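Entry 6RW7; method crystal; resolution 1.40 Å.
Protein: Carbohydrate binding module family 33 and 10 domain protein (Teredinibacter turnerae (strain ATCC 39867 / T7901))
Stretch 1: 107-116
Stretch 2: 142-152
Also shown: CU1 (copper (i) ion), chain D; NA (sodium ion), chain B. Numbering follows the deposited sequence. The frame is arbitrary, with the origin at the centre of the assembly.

Stretch 1, residues 107-116: HFSDTEELVF
Stretch 2 (142-152) CDESIVPGDFS

An antiparallel strand pair can keep its partner close even after regular pairing ends, provided the departing chain continues to supply donors. Residues 142-152 of this carbohydrate-binding protein, laid against residues 107-116, illustrate the principle. Strands 142-145 and 111-116 run at 173°, their axes approaching to 4.7 Å, and the two stretches bury 709 Å² between them.

Cys142 (phi/psi -145/127) opens the ladder opposite Phe116, CA to CA 5.1 Å. Phe116 N donates to Cys142 O at 2.8 Å, while the return bond from Cys142 N to Phe116 O is weak at 3.4 Å. Their side chains share a sheet face with those of Leu114 and Glu144. Cys142 (chi1 t), covalently bonded elsewhere in the structure, brings CB to 3.7 Å from CD1 of Phe116 (chi1 m, chi2 78°), and its SG lies obliquely 4.8 Å from the ring centroid.

Asp143 (-149/99, chi1 t) forms a non-hydrogen-bonded pair with Val115, CA to CA 4.4 Å. On this face, shared with Glu113 and Ser145, like charges converge: Asp143 OD1 sits 4.0 Å from Glu113 OE1. A water donates to both, at 2.5 Å to Asp143 OD1 and 2.8 Å to Glu113 OE1, bridging the two acceptors.

Glu144 (-120/123, chi1 and chi2 m) pairs with Leu114 (chi1 and chi2 m) through two nearly straight bonds, Leu114 N to Glu144 O at 2.9 Å and Glu144 N to Leu114 O at 3.0 Å. Ser145 (-119/155, chi1 p) then faces Glu113 (chi1 p) across a narrow pair, CA to CA 4.1 Å, with the CB atoms of Ser145 and Glu113 4.0 Å apart.

Beyond the strand, Ile146 (-126/151, chi1 p, chi2 t) still donates from N to Glu112 O at 2.9 Å. Its CD1 reaches Thr111 O at 3.3 Å, and a second water donates to both Ile146 O (2.8 Å) and Glu112 OE2 (2.7 Å).

Val147 to Asp150 form a type II turn, with Pro148 at -52/124 and Gly149 at 82/-7; Asp150 N closes it onto Val147 O at 2.9 Å. Gly149 N bonds Thr111 O at 3.1 Å, and Gly149 CA lies 3.1 Å from Ser109 O. Positive phi favours glycine here, and an ideal CB would clash with Ser109 O at 2.0 Å.

Phe151 (-75/-15, chi1 m, chi2 79°) turns its ring face toward the edge of Phe108 (chi1 m), centroids 6.0 Å apart and planes at 70°, while Phe151 O binds sodium at 2.3 Å. Ser152 (-68/-12, chi1 p) finishes the stretch, its OG bonding Asp150 OD1 at 2.7 Å.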

# COMPACT_ATOMS: atom_id res chain seq x y z
N HIS A 107 10.46 9.60 -8.62
CA HIS A 107 11.42 8.75 -9.37
C HIS A 107 10.73 8.14 -10.61
O HIS A 107 10.75 6.91 -10.76
CB HIS A 107 11.97 7.64 -8.47
CG HIS A 107 12.33 8.02 -7.08
ND1 HIS A 107 13.35 8.91 -6.80
CD2 HIS A 107 11.85 7.61 -5.89
CE1 HIS A 107 13.46 9.05 -5.49
NE2 HIS A 107 12.55 8.25 -4.90
N PHE A 108 10.18 8.95 -11.50
CA PHE A 108 9.57 8.48 -12.76
C PHE A 108 10.62 7.79 -13.62
O PHE A 108 10.32 6.75 -14.21
CB PHE A 108 8.96 9.66 -13.52
CG PHE A 108 7.68 10.18 -12.92
CD1 PHE A 108 6.50 9.47 -13.07
CD2 PHE A 108 7.64 11.40 -12.27
CE1 PHE A 108 5.30 9.98 -12.57
CE2 PHE A 108 6.45 11.90 -11.76
CZ PHE A 108 5.28 11.18 -11.90
N SER A 109 11.81 8.37 -13.72
CA SER A 109 12.81 8.04 -14.77
C SER A 109 13.30 6.59 -14.70
O SER A 109 13.75 6.10 -15.75
CB SER A 109 13.97 9.00 -14.75
OG SER A 109 14.78 8.77 -13.61
N ASP A 110 13.25 5.93 -13.54
CA ASP A 110 13.69 4.51 -13.44
C ASP A 110 12.60 3.69 -12.73
O ASP A 110 12.92 2.60 -12.27
CB ASP A 110 15.09 4.40 -12.82
CG ASP A 110 15.17 4.97 -11.42
OD1 ASP A 110 14.12 5.43 -10.89
OD2 ASP A 110 16.30 4.95 -10.86
N THR A 111 11.36 4.17 -12.71
CA THR A 111 10.22 3.32 -12.31
C THR A 111 10.18 2.09 -13.22
O THR A 111 10.29 2.26 -14.46
CB THR A 111 8.89 4.07 -12.41
OG1 THR A 111 8.84 4.98 -11.31
CG2 THR A 111 7.71 3.13 -12.34
N GLU A 112 10.02 0.90 -12.66
CA GLU A 112 9.96 -0.34 -13.46
C GLU A 112 8.62 -1.07 -13.28
O GLU A 112 8.08 -1.56 -14.30
CB GLU A 112 11.10 -1.29 -13.11
CG GLU A 112 11.05 -2.52 -13.98
CD GLU A 112 12.35 -3.30 -14.03
OE1 GLU A 112 13.02 -3.39 -12.99
OE2 GLU A 112 12.67 -3.82 -15.13
N GLU A 113 8.10 -1.22 -12.06
CA GLU A 113 6.88 -2.04 -11.97
C GLU A 113 6.00 -1.61 -10.80
O GLU A 113 6.46 -1.02 -9.82
CB GLU A 113 7.21 -3.53 -11.90
CG GLU A 113 8.07 -3.87 -10.70
CD GLU A 113 8.39 -5.34 -10.49
OE1 GLU A 113 8.28 -6.12 -11.45
OE2 GLU A 113 8.68 -5.71 -9.35
N LEU A 114 4.73 -1.92 -10.97
CA LEU A 114 3.68 -1.69 -9.96
C LEU A 114 3.02 -3.05 -9.75
O LEU A 114 2.54 -3.64 -10.73
CB LEU A 114 2.66 -0.68 -10.49
CG LEU A 114 3.08 0.78 -10.69
CD1 LEU A 114 3.52 1.42 -9.41
CD2 LEU A 114 4.07 0.99 -11.82
N VAL A 115 3.05 -3.56 -8.53
CA VAL A 115 2.60 -4.94 -8.20
C VAL A 115 1.53 -4.84 -7.12
O VAL A 115 1.70 -4.05 -6.20
CB VAL A 115 3.80 -5.79 -7.74
CG1 VAL A 115 3.44 -7.25 -7.61
CG2 VAL A 115 4.99 -5.65 -8.69
N PHE A 116 0.48 -5.65 -7.23
CA PHE A 116 -0.65 -5.60 -6.28
C PHE A 116 -1.08 -7.02 -5.92
O PHE A 116 -1.32 -7.83 -6.84
CB PHE A 116 -1.86 -4.90 -6.88
CG PHE A 116 -1.65 -3.47 -7.31
CD1 PHE A 116 -1.01 -3.16 -8.50
CD2 PHE A 116 -2.09 -2.44 -6.51
CE1 PHE A 116 -0.87 -1.84 -8.89
CE2 PHE A 116 -1.93 -1.12 -6.89
CZ PHE A 116 -1.31 -0.83 -8.08
N CYS A 142 -2.37 -7.97 -10.05
CA CYS A 142 -2.00 -6.92 -11.03
C CYS A 142 -0.49 -6.76 -10.94
O CYS A 142 0.02 -6.65 -9.83
CB CYS A 142 -2.76 -5.64 -10.70
SG CYS A 142 -2.53 -4.30 -11.89
N ASP A 143 0.20 -6.85 -12.06
CA ASP A 143 1.67 -6.77 -12.10
C ASP A 143 2.00 -6.15 -13.45
O ASP A 143 1.87 -6.84 -14.47
CB ASP A 143 2.31 -8.15 -11.87
CG ASP A 143 3.83 -8.14 -11.90
OD1 ASP A 143 4.42 -7.08 -12.09
OD2 ASP A 143 4.38 -9.19 -11.79
N GLU A 144 2.26 -4.85 -13.44
CA GLU A 144 2.43 -4.06 -14.66
C GLU A 144 3.83 -3.48 -14.64
O GLU A 144 4.14 -2.70 -13.71
CB GLU A 144 1.34 -3.00 -14.76
CG GLU A 144 -0.04 -3.61 -14.89
CD GLU A 144 -0.33 -4.41 -16.15
OE1 GLU A 144 0.49 -4.38 -17.11
OE2 GLU A 144 -1.36 -5.12 -16.17
N SER A 145 4.60 -3.77 -15.68
CA SER A 145 5.97 -3.25 -15.81
C SER A 145 6.12 -2.39 -17.07
O SER A 145 5.32 -2.49 -18.03
CB SER A 145 6.97 -4.37 -15.77
OG SER A 145 6.86 -5.19 -16.92
N ILE A 146 7.09 -1.49 -17.01
CA ILE A 146 7.50 -0.62 -18.13
C ILE A 146 9.00 -0.81 -18.34
O ILE A 146 9.71 -1.20 -17.42
CB ILE A 146 7.17 0.87 -17.88
CG1 ILE A 146 7.80 1.38 -16.58
CG2 ILE A 146 5.67 1.11 -17.93
CD1 ILE A 146 7.68 2.88 -16.46
N VAL A 147 9.45 -0.63 -19.57
CA VAL A 147 10.87 -0.27 -19.80
C VAL A 147 11.15 0.90 -18.87
O VAL A 147 10.38 1.87 -18.86
CB VAL A 147 11.10 0.08 -21.28
CG1 VAL A 147 12.49 0.65 -21.50
CG2 VAL A 147 10.88 -1.14 -22.16
N PRO A 148 12.19 0.85 -18.01
CA PRO A 148 12.30 1.82 -16.92
C PRO A 148 12.19 3.27 -17.40
O PRO A 148 12.91 3.71 -18.31
CB PRO A 148 13.65 1.47 -16.29
CG PRO A 148 13.72 -0.02 -16.48
CD PRO A 148 13.19 -0.23 -17.89
N GLY A 149 11.23 4.00 -16.82
CA GLY A 149 11.01 5.43 -17.07
C GLY A 149 10.22 5.71 -18.34
O GLY A 149 9.87 6.88 -18.58
N ASP A 150 9.94 4.69 -19.14
CA ASP A 150 9.27 4.87 -20.45
C ASP A 150 7.82 4.39 -20.30
O ASP A 150 7.54 3.21 -20.54
CB ASP A 150 10.02 4.17 -21.57
CG ASP A 150 9.42 4.50 -22.93
OD1 ASP A 150 8.31 5.12 -22.97
OD2 ASP A 150 10.07 4.15 -23.93
N PHE A 151 6.92 5.30 -19.97
CA PHE A 151 5.53 4.92 -19.62
C PHE A 151 4.75 4.56 -20.88
O PHE A 151 3.73 3.89 -20.75
CB PHE A 151 4.88 6.03 -18.80
CG PHE A 151 5.38 6.03 -17.38
CD1 PHE A 151 6.61 6.59 -17.08
CD2 PHE A 151 4.66 5.44 -16.36
CE1 PHE A 151 7.08 6.61 -15.77
CE2 PHE A 151 5.13 5.45 -15.05
CZ PHE A 151 6.35 6.01 -14.76
N SER A 152 5.25 4.90 -22.07
CA SER A 152 4.60 4.53 -23.36
C SER A 152 4.66 3.02 -23.59
O SER A 152 3.90 2.51 -24.44
CB SER A 152 5.21 5.31 -24.51
OG SER A 152 6.47 4.75 -24.85
CU CU1 D . 12.05 8.36 -3.00
NA NA B . 1.40 4.04 -20.53
O HOH W 1 11.22 -3.58 -17.45
O HOH W 2 6.50 -6.72 -13.49
O HOH W 3 1.09 3.52 -22.88
O HOH W 4 -0.92 4.52 -20.56
O HOH W 5 1.59 6.35 -20.96
O HOH W 6 13.01 10.71 -2.78